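Local coordinates for mbDLG-3 protein (Monosiga brevicollis, PDB 6X1N), which probably binds C-terminal tails of partner proteins through this domain, the third PDZ domain of a choanoflagellate Dlg-type scaffold, and may bind protein kinases, at residues A[59-64]-A[89-94]; A[4-9]-A[93-98]; A[18-23]-A[40-45]; A[34-39]-A[69-74]; A[8-13]-A[50-55]. All coordinates share one frame; numbering follows the deposited sequence.

Interaction 1: residues A[59-64]-A[89-94]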
# COMPACT_ATOMS: atom_id res chain seq x y z
N ASP A 59 -3.22 3.49 -5.41
CA ASP A 59 -1.81 3.81 -5.18
C ASP A 59 -1.00 2.53 -5.13
O ASP A 59 -1.40 1.54 -4.50
CB ASP A 59 -1.62 4.48 -3.82
CG ASP A 59 -2.06 5.93 -3.78
OD1 ASP A 59 -2.28 6.53 -4.86
OD2 ASP A 59 -2.10 6.46 -2.65
N GLN A 60 0.18 2.55 -5.75
CA GLN A 60 1.17 1.53 -5.47
C GLN A 60 1.91 1.90 -4.20
O GLN A 60 2.34 3.06 -4.05
CB GLN A 60 2.14 1.38 -6.63
CG GLN A 60 3.16 0.29 -6.34
CD GLN A 60 3.90 -0.22 -7.55
OE1 GLN A 60 3.77 0.32 -8.65
NE2 GLN A 60 4.69 -1.27 -7.35
N ILE A 61 2.03 0.95 -3.28
CA ILE A 61 2.85 1.11 -2.10
C ILE A 61 4.25 0.66 -2.50
O ILE A 61 4.54 -0.54 -2.54
CB ILE A 61 2.34 0.30 -0.91
CG1 ILE A 61 0.85 0.55 -0.65
CG2 ILE A 61 3.16 0.66 0.32
CD1 ILE A 61 0.31 -0.22 0.58
N LEU A 62 5.13 1.62 -2.78
CA LEU A 62 6.49 1.27 -3.19
C LEU A 62 7.31 0.77 -2.02
O LEU A 62 8.15 -0.14 -2.17
CB LEU A 62 7.16 2.48 -3.85
CG LEU A 62 6.49 2.95 -5.14
CD1 LEU A 62 6.98 4.34 -5.55
CD2 LEU A 62 6.72 1.95 -6.26
N SER A 63 7.10 1.34 -0.84
CA SER A 63 7.79 0.86 0.35
C SER A 63 6.93 1.16 1.57
O SER A 63 6.07 2.05 1.54
CB SER A 63 9.17 1.52 0.49
OG SER A 63 9.03 2.92 0.61
N MET A 64 7.16 0.39 2.63
CA MET A 64 6.47 0.58 3.89
C MET A 64 7.45 0.29 5.01
O MET A 64 8.08 -0.77 5.03
CB MET A 64 5.29 -0.39 4.01
CG MET A 64 4.53 -0.26 5.31
SD MET A 64 3.23 -1.50 5.53
CE MET A 64 2.16 -1.14 4.13
N MET A 89 3.30 3.77 10.70
CA MET A 89 3.49 3.24 9.36
C MET A 89 3.94 4.38 8.45
O MET A 89 3.22 5.37 8.30
CB MET A 89 2.19 2.63 8.84
CG MET A 89 2.32 2.04 7.46
SD MET A 89 0.74 1.59 6.72
CE MET A 89 0.20 0.28 7.82
N THR A 90 5.10 4.24 7.82
CA THR A 90 5.56 5.19 6.82
C THR A 90 5.42 4.52 5.46
O THR A 90 5.77 3.35 5.31
CB THR A 90 6.99 5.64 7.09
OG1 THR A 90 7.05 6.28 8.37
CG2 THR A 90 7.42 6.65 6.03
N LEU A 91 4.89 5.26 4.50
CA LEU A 91 4.59 4.75 3.17
C LEU A 91 5.19 5.66 2.12
O LEU A 91 5.17 6.89 2.26
CB LEU A 91 3.08 4.77 2.92
CG LEU A 91 2.20 3.94 3.86
CD1 LEU A 91 0.75 4.35 3.67
CD2 LEU A 91 2.37 2.47 3.57
N ASN A 92 5.72 5.07 1.05
CA ASN A 92 5.99 5.77 -0.20
C ASN A 92 4.95 5.29 -1.19
O ASN A 92 4.89 4.09 -1.49
CB ASN A 92 7.38 5.44 -0.73
CG ASN A 92 8.46 6.31 -0.14
OD1 ASN A 92 8.52 6.51 1.07
ND2 ASN A 92 9.32 6.84 -1.00
N LEU A 93 4.13 6.21 -1.67
CA LEU A 93 2.96 5.91 -2.49
C LEU A 93 3.02 6.68 -3.79
O LEU A 93 3.51 7.82 -3.84
CB LEU A 93 1.69 6.40 -1.78
CG LEU A 93 1.40 5.79 -0.41
CD1 LEU A 93 0.24 6.51 0.26
CD2 LEU A 93 1.09 4.32 -0.52
N THR A 94 2.48 6.10 -4.85
CA THR A 94 2.22 6.86 -6.06
C THR A 94 1.05 6.22 -6.80
O THR A 94 0.91 4.99 -6.80
CB THR A 94 3.48 6.95 -6.94
OG1 THR A 94 3.33 7.99 -7.92
CG2 THR A 94 3.79 5.61 -7.62
O HOH W 1 8.54 3.76 3.49
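M64 lays its thioether chain across that of M89 at a slant, CG of M64 lying 3.8 Å from CG of M89. The two belong to neighbouring antiparallel strands of the PDZ sheet, 59-64 and 88-95, on its core side. M64 is extended as far as SD and then turns (chi3 -61°), which carries its methyl CE to within 3.7 Å of CD2 of L91. That same CD2 also touches CG2 of I61, and the row continues where CG1 of I61 runs alongside L93 and meets its CD2 at 3.8 Å. I38 and I40 of the adjoining strand and V81 of helix 74-82 extend this apolar layer.

The strand pairing contains a classic beta bulge, a worked example of how one inserted residue is absorbed: L62 and S63 both face N92. L62 N donates to N92 O at 2.8 Å, nearly along the C=O axis, whereas N92 N donates to S63 O. Ahead of the bulge on strand 59-64, Q60 and T94 exchange two backbone bonds. Beside the bulge, CD1 of L62 meets CG2 of T94. OG of S63 sits only 3.3 Å from CB of N92 and shares a water with T90, whose carbonyl O receives a weak bond of 3.3 Å from it.

Interaction 2: residues A[4-9]-A[93-98]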
# COMPACT_ATOMS: atom_id res chain seq x y z
N ASP A 4 3.63 13.43 -7.63
CA ASP A 4 2.91 12.17 -7.67
C ASP A 4 3.39 11.24 -6.56
O ASP A 4 2.63 10.39 -6.08
CB ASP A 4 3.15 11.44 -8.99
CG ASP A 4 2.50 12.10 -10.17
OD1 ASP A 4 1.40 12.69 -10.05
OD2 ASP A 4 3.09 11.97 -11.27
N LEU A 5 4.65 11.35 -6.17
CA LEU A 5 5.24 10.49 -5.16
C LEU A 5 4.97 11.11 -3.79
O LEU A 5 5.42 12.23 -3.51
CB LEU A 5 6.74 10.37 -5.40
CG LEU A 5 7.48 9.35 -4.53
CD1 LEU A 5 7.02 7.94 -4.88
CD2 LEU A 5 8.99 9.52 -4.71
N ARG A 6 4.20 10.40 -2.97
CA ARG A 6 3.79 10.88 -1.65
C ARG A 6 4.48 10.05 -0.57
O ARG A 6 4.52 8.82 -0.65
CB ARG A 6 2.28 10.78 -1.49
CG ARG A 6 1.55 11.95 -2.14
CD ARG A 6 0.06 11.70 -2.33
NE ARG A 6 -0.23 10.88 -3.50
CZ ARG A 6 -0.73 9.64 -3.49
NH1 ARG A 6 -1.02 9.03 -2.35
NH2 ARG A 6 -0.93 9.02 -4.65
N THR A 7 5.02 10.73 0.43
CA THR A 7 5.60 10.08 1.60
C THR A 7 4.69 10.44 2.76
O THR A 7 4.55 11.61 3.11
CB THR A 7 7.03 10.55 1.84
OG1 THR A 7 7.84 10.21 0.70
CG2 THR A 7 7.60 9.86 3.06
N VAL A 8 4.05 9.43 3.33
CA VAL A 8 2.98 9.62 4.31
C VAL A 8 3.32 8.80 5.54
O VAL A 8 3.70 7.63 5.42
CB VAL A 8 1.63 9.17 3.73
CG1 VAL A 8 0.52 9.35 4.75
CG2 VAL A 8 1.31 9.94 2.45
N THR A 9 3.18 9.40 6.72
CA THR A 9 3.27 8.66 7.96
C THR A 9 1.87 8.57 8.56
O THR A 9 1.22 9.60 8.77
CB THR A 9 4.22 9.33 8.95
OG1 THR A 9 5.54 9.32 8.40
CG2 THR A 9 4.22 8.58 10.27
N LEU A 93 4.13 6.21 -1.67
CA LEU A 93 2.96 5.91 -2.49
C LEU A 93 3.02 6.68 -3.79
O LEU A 93 3.51 7.82 -3.84
CB LEU A 93 1.69 6.40 -1.78
CG LEU A 93 1.40 5.79 -0.41
CD1 LEU A 93 0.24 6.51 0.26
CD2 LEU A 93 1.09 4.32 -0.52
N THR A 94 2.48 6.10 -4.85
CA THR A 94 2.22 6.86 -6.06
C THR A 94 1.05 6.22 -6.80
O THR A 94 0.91 4.99 -6.80
CB THR A 94 3.48 6.95 -6.94
OG1 THR A 94 3.33 7.99 -7.92
CG2 THR A 94 3.79 5.61 -7.62
N ALA A 95 0.19 7.04 -7.38
CA ALA A 95 -0.94 6.50 -8.12
C ALA A 95 -0.42 5.72 -9.32
O ALA A 95 0.46 6.19 -10.05
CB ALA A 95 -1.86 7.63 -8.59
N ASN A 96 -0.92 4.51 -9.51
CA ASN A 96 -0.47 3.67 -10.62
C ASN A 96 -1.68 2.99 -11.21
O ASN A 96 -1.94 1.80 -10.99
CB ASN A 96 0.60 2.67 -10.16
CG ASN A 96 1.21 1.90 -11.31
OD1 ASN A 96 0.75 2.00 -12.45
ND2 ASN A 96 2.22 1.09 -11.01
N PRO A 97 -2.49 3.74 -11.97
CA PRO A 97 -3.75 3.17 -12.46
C PRO A 97 -3.57 2.06 -13.46
O PRO A 97 -4.39 1.14 -13.50
CB PRO A 97 -4.47 4.39 -13.08
CG PRO A 97 -3.37 5.34 -13.42
CD PRO A 97 -2.34 5.16 -12.34
N GLY A 98 -2.50 2.09 -14.26
CA GLY A 98 -2.30 1.03 -15.23
C GLY A 98 -2.10 -0.32 -14.57
O GLY A 98 -2.78 -1.30 -14.89
O HOH W 2 0.22 9.89 -7.16
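L93 meets R6 through both its backbone and its side chain. R6 N donates to L93 O at 2.8 Å, almost straight at 174°, and L93 N returns a bond to R6 O. Above this hydrogen-bonded antiparallel pair the arginine chain folds over, with a bend at chi3 (-80°) that turns NE, and NH1 lies 3.8 Å from CB of L93. Two residues on from R6, CG2 of V8 touches CD1 of L93 at 4.2 Å.

T94 comes next, its OG1 making a weak bond to D4 O at 3.1 Å. Here the first and last strands of the PDZ domain, 6-11 and 88-95, lie together and bring the two ends of the domain side by side. At A95 a water stands in the guanidinium plane at its edge: it accepts from R6 NH2 and from A95 N, each at 2.9 Å, and donates to D4 O. NH1 meanwhile holds D59 in a salt bridge and bonds to Q54 O. An alanine at R6 would probably leave the D59 carboxylate without its charged mate and Q54 O without this donor. N96 then caps helix 97-102, its OD1 accepting from M99 N.

Interaction 3: residues A[18-23]-A[40-45]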
# COMPACT_ATOMS: atom_id res chain seq x y z
N GLY A 18 -6.89 2.23 8.55
CA GLY A 18 -7.98 2.66 7.69
C GLY A 18 -7.83 2.41 6.21
O GLY A 18 -8.35 3.18 5.40
N PHE A 19 -7.14 1.35 5.81
CA PHE A 19 -7.06 1.04 4.39
C PHE A 19 -6.88 -0.45 4.20
O PHE A 19 -6.40 -1.16 5.08
CB PHE A 19 -5.96 1.82 3.67
CG PHE A 19 -4.56 1.39 4.01
CD1 PHE A 19 -3.88 1.96 5.09
CD2 PHE A 19 -3.90 0.46 3.22
CE1 PHE A 19 -2.57 1.57 5.38
CE2 PHE A 19 -2.59 0.07 3.51
CZ PHE A 19 -1.93 0.62 4.59
N SER A 20 -7.27 -0.92 3.02
CA SER A 20 -7.05 -2.28 2.58
C SER A 20 -5.97 -2.28 1.50
O SER A 20 -5.88 -1.34 0.71
CB SER A 20 -8.31 -2.85 1.93
OG SER A 20 -9.43 -2.74 2.80
N LEU A 21 -5.18 -3.35 1.44
CA LEU A 21 -4.20 -3.49 0.37
C LEU A 21 -4.39 -4.79 -0.38
O LEU A 21 -5.07 -5.72 0.07
CB LEU A 21 -2.75 -3.31 0.87
CG LEU A 21 -2.21 -4.22 1.97
CD1 LEU A 21 -1.87 -5.63 1.46
CD2 LEU A 21 -0.97 -3.61 2.60
N LEU A 22 -3.76 -4.86 -1.55
CA LEU A 22 -3.76 -6.07 -2.36
C LEU A 22 -2.36 -6.30 -2.89
O LEU A 22 -1.50 -5.42 -2.89
CB LEU A 22 -4.79 -6.03 -3.51
CG LEU A 22 -4.64 -5.08 -4.70
CD1 LEU A 22 -3.50 -5.45 -5.67
CD2 LEU A 22 -5.96 -5.05 -5.46
N GLY A 23 -2.14 -7.52 -3.35
CA GLY A 23 -0.87 -7.87 -3.94
C GLY A 23 -0.97 -9.20 -4.62
O GLY A 23 -2.04 -9.82 -4.67
N ILE A 40 -2.99 -0.07 -2.72
CA ILE A 40 -4.12 0.26 -1.86
C ILE A 40 -5.39 -0.11 -2.60
O ILE A 40 -5.64 0.38 -3.71
CB ILE A 40 -4.12 1.76 -1.52
CG1 ILE A 40 -2.78 2.18 -0.90
CG2 ILE A 40 -5.33 2.09 -0.64
CD1 ILE A 40 -2.61 1.87 0.52
N SER A 41 -6.20 -0.99 -2.00
CA SER A 41 -7.44 -1.43 -2.62
C SER A 41 -8.69 -0.81 -2.02
O SER A 41 -9.77 -0.98 -2.60
CB SER A 41 -7.55 -2.97 -2.56
OG SER A 41 -7.41 -3.41 -1.22
N ARG A 42 -8.60 -0.10 -0.89
CA ARG A 42 -9.78 0.57 -0.36
C ARG A 42 -9.34 1.54 0.71
O ARG A 42 -8.45 1.23 1.50
CB ARG A 42 -10.74 -0.46 0.27
CG ARG A 42 -12.13 0.04 0.56
CD ARG A 42 -12.96 0.19 -0.69
NE ARG A 42 -14.34 0.48 -0.31
CZ ARG A 42 -15.37 -0.35 -0.45
NH1 ARG A 42 -15.20 -1.54 -1.02
NH2 ARG A 42 -16.57 0.02 -0.05
N ILE A 43 -9.98 2.71 0.75
CA ILE A 43 -9.84 3.64 1.86
C ILE A 43 -11.09 3.50 2.73
O ILE A 43 -12.21 3.72 2.25
CB ILE A 43 -9.70 5.09 1.37
CG1 ILE A 43 -8.53 5.21 0.40
CG2 ILE A 43 -9.53 6.03 2.55
CD1 ILE A 43 -7.17 4.79 0.98
N LEU A 44 -10.89 3.16 4.00
CA LEU A 44 -12.04 2.94 4.86
C LEU A 44 -12.65 4.27 5.31
O LEU A 44 -11.96 5.29 5.35
CB LEU A 44 -11.64 2.11 6.08
CG LEU A 44 -10.97 0.77 5.76
CD1 LEU A 44 -10.90 -0.12 7.00
CD2 LEU A 44 -11.64 0.04 4.61
N PRO A 45 -13.94 4.27 5.67
CA PRO A 45 -14.60 5.54 6.03
C PRO A 45 -14.06 6.18 7.30
O PRO A 45 -14.28 7.38 7.50
CB PRO A 45 -16.08 5.17 6.15
CG PRO A 45 -16.10 3.69 6.35
CD PRO A 45 -14.90 3.15 5.60
O HOH W 3 -9.24 5.53 6.46
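S20 pairs with R42 across strands 19-22 and 40-43, which run antiparallel at 163° and are interrupted by a classic beta bulge where S41 and R42 both face S20. The carbonyl of S20 therefore serves two donors: S41 N at 2.8 Å, lying above the carbonyl plane, and R42 N in a longer, weak bond. S20 N in turn donates to R42 O, and L44 N closes the far end on G18 O at 2.9 Å. A water bridges G18 O and L44 O.

Among the side chains, F19 and I40 make the tightest apolar contact, crossing at about a right angle. CG of F19 sits between the backbone N and the carbonyl carbon (chi1 71°), and CD1 of I40 comes within 3.3 Å of the ring atom CD2. CB of F19 also touches CD1 of I43 at 4.2 Å. On the opposite face S20 and R42 meet, OG of S20 being 3.6 Å from CB of R42. The isobutyl group of L44 packs on the backbone of G18, whose positive phi suits a glycine.

G18 and F19 lie in the stretch that forms the carboxylate-binding loop in PDZ domains. From there strand 19-22 runs beside helix 74-82, with L21 packed on A77 and V81 along what is typically the peptide groove; F19 and I40 rest on I61 of strand 59-64.

Interaction 4: residues A[34-39]-A[69-74]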
# COMPACT_ATOMS: atom_id res chain seq x y z
N GLU A 34 2.26 -10.00 -16.19
CA GLU A 34 1.58 -10.35 -14.95
C GLU A 34 1.61 -9.18 -13.97
O GLU A 34 2.61 -8.47 -13.88
CB GLU A 34 2.26 -11.54 -14.29
CG GLU A 34 2.16 -12.83 -15.09
CD GLU A 34 0.72 -13.23 -15.35
OE1 GLU A 34 0.44 -13.75 -16.45
OE2 GLU A 34 -0.12 -13.04 -14.45
N PRO A 35 0.53 -8.95 -13.23
CA PRO A 35 0.54 -7.85 -12.26
C PRO A 35 1.50 -8.13 -11.12
O PRO A 35 1.68 -9.27 -10.69
CB PRO A 35 -0.91 -7.78 -11.77
CG PRO A 35 -1.45 -9.16 -12.02
CD PRO A 35 -0.75 -9.67 -13.25
N VAL A 36 2.12 -7.07 -10.63
CA VAL A 36 3.11 -7.17 -9.57
C VAL A 36 3.12 -5.84 -8.84
O VAL A 36 2.82 -4.79 -9.41
CB VAL A 36 4.48 -7.58 -10.17
CG1 VAL A 36 4.97 -6.52 -11.14
CG2 VAL A 36 5.52 -7.87 -9.09
N GLY A 37 3.46 -5.89 -7.56
CA GLY A 37 3.44 -4.72 -6.70
C GLY A 37 2.27 -4.76 -5.73
O GLY A 37 1.29 -5.48 -5.91
N ILE A 38 2.41 -3.99 -4.67
CA ILE A 38 1.40 -3.88 -3.62
C ILE A 38 0.61 -2.61 -3.85
O ILE A 38 1.19 -1.56 -4.16
CB ILE A 38 2.09 -3.84 -2.24
CG1 ILE A 38 2.90 -5.12 -2.00
CG2 ILE A 38 1.05 -3.61 -1.13
CD1 ILE A 38 2.09 -6.39 -2.12
N PHE A 39 -0.71 -2.68 -3.71
CA PHE A 39 -1.60 -1.57 -4.01
C PHE A 39 -2.60 -1.33 -2.89
O PHE A 39 -3.01 -2.26 -2.19
CB PHE A 39 -2.36 -1.83 -5.31
CG PHE A 39 -1.51 -1.61 -6.50
CD1 PHE A 39 -0.56 -2.54 -6.86
CD2 PHE A 39 -1.60 -0.44 -7.22
CE1 PHE A 39 0.27 -2.31 -7.94
CE2 PHE A 39 -0.78 -0.22 -8.30
CZ PHE A 39 0.15 -1.14 -8.65
N LEU A 69 8.71 -2.90 -1.29
CA LEU A 69 7.61 -3.82 -1.59
C LEU A 69 7.43 -4.10 -3.08
O LEU A 69 6.38 -4.62 -3.48
CB LEU A 69 6.30 -3.31 -0.98
CG LEU A 69 6.29 -3.16 0.54
CD1 LEU A 69 4.91 -2.70 1.00
CD2 LEU A 69 6.67 -4.45 1.23
N ALA A 70 8.44 -3.82 -3.91
CA ALA A 70 8.27 -4.00 -5.34
C ALA A 70 7.83 -5.42 -5.68
O ALA A 70 7.02 -5.63 -6.59
CB ALA A 70 9.56 -3.65 -6.08
N LEU A 71 8.39 -6.42 -4.99
CA LEU A 71 8.16 -7.82 -5.31
C LEU A 71 7.42 -8.56 -4.20
O LEU A 71 7.40 -9.79 -4.19
CB LEU A 71 9.48 -8.53 -5.62
CG LEU A 71 10.38 -7.94 -6.71
CD1 LEU A 71 11.63 -8.81 -6.86
CD2 LEU A 71 9.63 -7.87 -8.01
N ALA A 72 6.82 -7.83 -3.26
CA ALA A 72 6.18 -8.47 -2.12
C ALA A 72 4.91 -9.19 -2.55
O ALA A 72 4.20 -8.76 -3.46
CB ALA A 72 5.85 -7.43 -1.05
N SER A 73 4.61 -10.30 -1.88
CA SER A 73 3.30 -10.91 -2.03
C SER A 73 2.27 -10.14 -1.19
O SER A 73 2.62 -9.42 -0.26
CB SER A 73 3.32 -12.35 -1.52
OG SER A 73 3.64 -12.35 -0.14
N TYR A 74 0.99 -10.36 -1.50
CA TYR A 74 -0.06 -9.90 -0.60
C TYR A 74 0.20 -10.35 0.82
O TYR A 74 0.18 -9.54 1.75
CB TYR A 74 -1.42 -10.43 -1.04
CG TYR A 74 -2.41 -10.26 0.08
CD1 TYR A 74 -2.91 -9.00 0.39
CD2 TYR A 74 -2.78 -11.33 0.90
CE1 TYR A 74 -3.78 -8.81 1.45
CE2 TYR A 74 -3.65 -11.15 1.98
CZ TYR A 74 -4.15 -9.89 2.23
OH TYR A 74 -5.01 -9.70 3.29
O HOH W 4 4.81 -8.16 -6.11
O HOH W 5 4.84 -2.43 -4.56
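V36, which meets A70 across this contact, and G37 both bring their carbonyl oxygens to the edge of the F39 ring, in its plane. The ring itself packs against M99, Q60 and L22. Between the two segments, no direct hydrogen bond forms; apolar packing and two waters do the joining.

I38 carries most of it. Its CG1 is anti to the carbonyl carbon (chi1 -60°) and lies 4.0 Å from CB of L69 and 3.9 Å from CB of A72. CD1 reaches further, to 3.4 Å from A72 O and 3.6 Å from S73 O, so the branch rests on the turn that leads into the helix. An alanine in place of I38 would probably open a gap between the strand and the turn, leaving CB of L69 and CB of A72 without this apolar partner. Beside it, CG2 of V36 approaches A70 O and CD2 of L71.

The turn is type I, from L69 to A72, closed by A72 N on L69 O. One water accepts from I38 N and donates to L69 O, both at 2.9 Å. A second accepts from G37 N at 3.0 Å and lies 2.8 Å from A72 O. G37 has backbone angles (phi 107°) at which a CB would press on the preceding carbonyl oxygen.

S73 then N-caps helix 74-82 through OG to Q76 N. The contact thus ties the start of strand 38-43 of the PDZ sheet to the approach of this helix, which typically borders the peptide groove, with I61 and M64 of strand 59-64 packed on I38 and L69 respectively.

Interaction 5: residues A[8-13]-A[50-55]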
# COMPACT_ATOMS: atom_id res chain seq x y z
N VAL A 8 4.05 9.43 3.33
CA VAL A 8 2.98 9.62 4.31
C VAL A 8 3.32 8.80 5.54
O VAL A 8 3.70 7.63 5.42
CB VAL A 8 1.63 9.17 3.73
CG1 VAL A 8 0.52 9.35 4.75
CG2 VAL A 8 1.31 9.94 2.45
N THR A 9 3.18 9.40 6.72
CA THR A 9 3.27 8.66 7.96
C THR A 9 1.87 8.57 8.56
O THR A 9 1.22 9.60 8.77
CB THR A 9 4.22 9.33 8.95
OG1 THR A 9 5.54 9.32 8.40
CG2 THR A 9 4.22 8.58 10.27
N LEU A 10 1.40 7.36 8.78
CA LEU A 10 0.12 7.12 9.41
C LEU A 10 0.34 6.58 10.81
O LEU A 10 1.26 5.80 11.04
CB LEU A 10 -0.70 6.09 8.63
CG LEU A 10 -1.01 6.41 7.16
CD1 LEU A 10 -1.79 5.25 6.57
CD2 LEU A 10 -1.80 7.70 7.04
N TYR A 11 -0.53 6.99 11.72
CA TYR A 11 -0.52 6.50 13.09
C TYR A 11 -1.80 5.70 13.32
O TYR A 11 -2.89 6.16 12.95
CB TYR A 11 -0.41 7.67 14.06
CG TYR A 11 -0.70 7.32 15.49
CD1 TYR A 11 0.04 6.36 16.15
CD2 TYR A 11 -1.72 7.96 16.18
CE1 TYR A 11 -0.24 6.03 17.47
CE2 TYR A 11 -2.00 7.64 17.49
CZ TYR A 11 -1.26 6.68 18.13
OH TYR A 11 -1.53 6.36 19.44
N LYS A 12 -1.67 4.51 13.91
CA LYS A 12 -2.80 3.59 13.99
C LYS A 12 -3.99 4.21 14.71
O LYS A 12 -5.14 4.01 14.30
CB LYS A 12 -2.34 2.30 14.68
CG LYS A 12 -3.43 1.28 14.87
CD LYS A 12 -2.88 0.02 15.52
CE LYS A 12 -3.92 -1.08 15.53
NZ LYS A 12 -3.40 -2.33 16.16
N GLY A 13 -3.74 4.99 15.75
CA GLY A 13 -4.81 5.72 16.39
C GLY A 13 -5.88 4.83 16.99
O GLY A 13 -5.68 3.65 17.29
N ILE A 50 -7.90 7.93 5.66
CA ILE A 50 -8.84 8.96 5.23
C ILE A 50 -8.53 10.29 5.91
O ILE A 50 -8.64 11.36 5.29
CB ILE A 50 -10.30 8.51 5.41
CG1 ILE A 50 -11.25 9.46 4.68
CG2 ILE A 50 -10.69 8.40 6.90
CD1 ILE A 50 -12.68 8.97 4.65
N GLU A 51 -8.11 10.25 7.17
CA GLU A 51 -7.78 11.49 7.87
C GLU A 51 -6.60 12.20 7.23
O GLU A 51 -6.55 13.44 7.21
CB GLU A 51 -7.51 11.19 9.36
CG GLU A 51 -8.77 10.81 10.12
CD GLU A 51 -8.51 10.40 11.56
OE1 GLU A 51 -7.37 10.58 12.05
OE2 GLU A 51 -9.45 9.90 12.21
N SER A 52 -5.66 11.44 6.67
CA SER A 52 -4.49 12.03 6.03
C SER A 52 -4.86 12.75 4.74
O SER A 52 -4.25 13.77 4.40
CB SER A 52 -3.45 10.95 5.73
OG SER A 52 -3.75 10.23 4.55
N GLY A 53 -5.83 12.22 3.99
CA GLY A 53 -6.17 12.77 2.69
C GLY A 53 -5.11 12.57 1.64
O GLY A 53 -5.21 13.15 0.56
N GLN A 54 -4.09 11.76 1.92
CA GLN A 54 -2.96 11.60 1.01
C GLN A 54 -2.69 10.14 0.69
O GLN A 54 -1.58 9.80 0.26
CB GLN A 54 -1.71 12.30 1.54
CG GLN A 54 -1.81 13.82 1.48
CD GLN A 54 -1.75 14.38 0.05
OE1 GLN A 54 -0.68 14.45 -0.56
NE2 GLN A 54 -2.90 14.79 -0.48
N VAL A 55 -3.68 9.28 0.89
CA VAL A 55 -3.59 7.85 0.60
C VAL A 55 -4.83 7.50 -0.22
O VAL A 55 -5.95 7.77 0.23
CB VAL A 55 -3.56 7.02 1.89
CG1 VAL A 55 -3.43 5.54 1.58
CG2 VAL A 55 -2.43 7.51 2.82
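V8 turns its two methyls to different partners: CG1 leans on V55 while CG2 covers Q54. The contact joins the first strand of the PDZ domain, 6-11, to the end of the short helix 48-52 and the turn behind it, and it is made without any hydrogen bond between the two segments. CG1 of V8 stands anti to the backbone N (chi1 179°) and meets CG2 of V55 at 4.0 Å, the two valines set at a slant to each other. Against Q54 the same residue lies at about a right angle, CG2 touching the glutamine CB at 3.9 Å.

Two residues on, L10 reaches the helix end with one branch. Its CD2 comes to 3.9 Å from CB of S52 and rests more loosely on CG2 of V55, which sits between the strand and the hydrophobic core formed with I40, I43 and L93. L10 itself packs on A48 and L91.

The helix terminus is a good example of how a chain is turned out of a helix. G53 takes positive phi (68°), and S52 OG accepts from Q54 N in an ST turn, 3.1 Å and nearly straight at 170°, while donating back to A49 O. Beyond that turn the Q54 side chain bends at chi2, which turns CD back, and NE2 donates to G53 O at 3.0 Å from above the carbonyl plane. Q54 O points at the strand, 3.6 Å from CG2 of V8.

All five contacts belong to one antiparallel PDZ sheet and the elements that flank it. Interactions 1 and 2 are the closest, centres about 6 Å apart, because both use strand 88-95 and share L93 and T94. Interaction 5 starts from the same strand 6-11 as interaction 2. Interactions 3 and 4 share strand 38-43, which pairs with strand 59-64 of interaction 1. Along the chain, interaction 3 closes before interaction 1 opens, while interaction 4 crosses both. Interactions 4 and 5 lie about 21 Å apart between centres, on opposite sides of the chain's centre. Contacts between distant residues thus close one compact domain, strand 19-22 and helix 74-82 bordering what is typically the peptide groove.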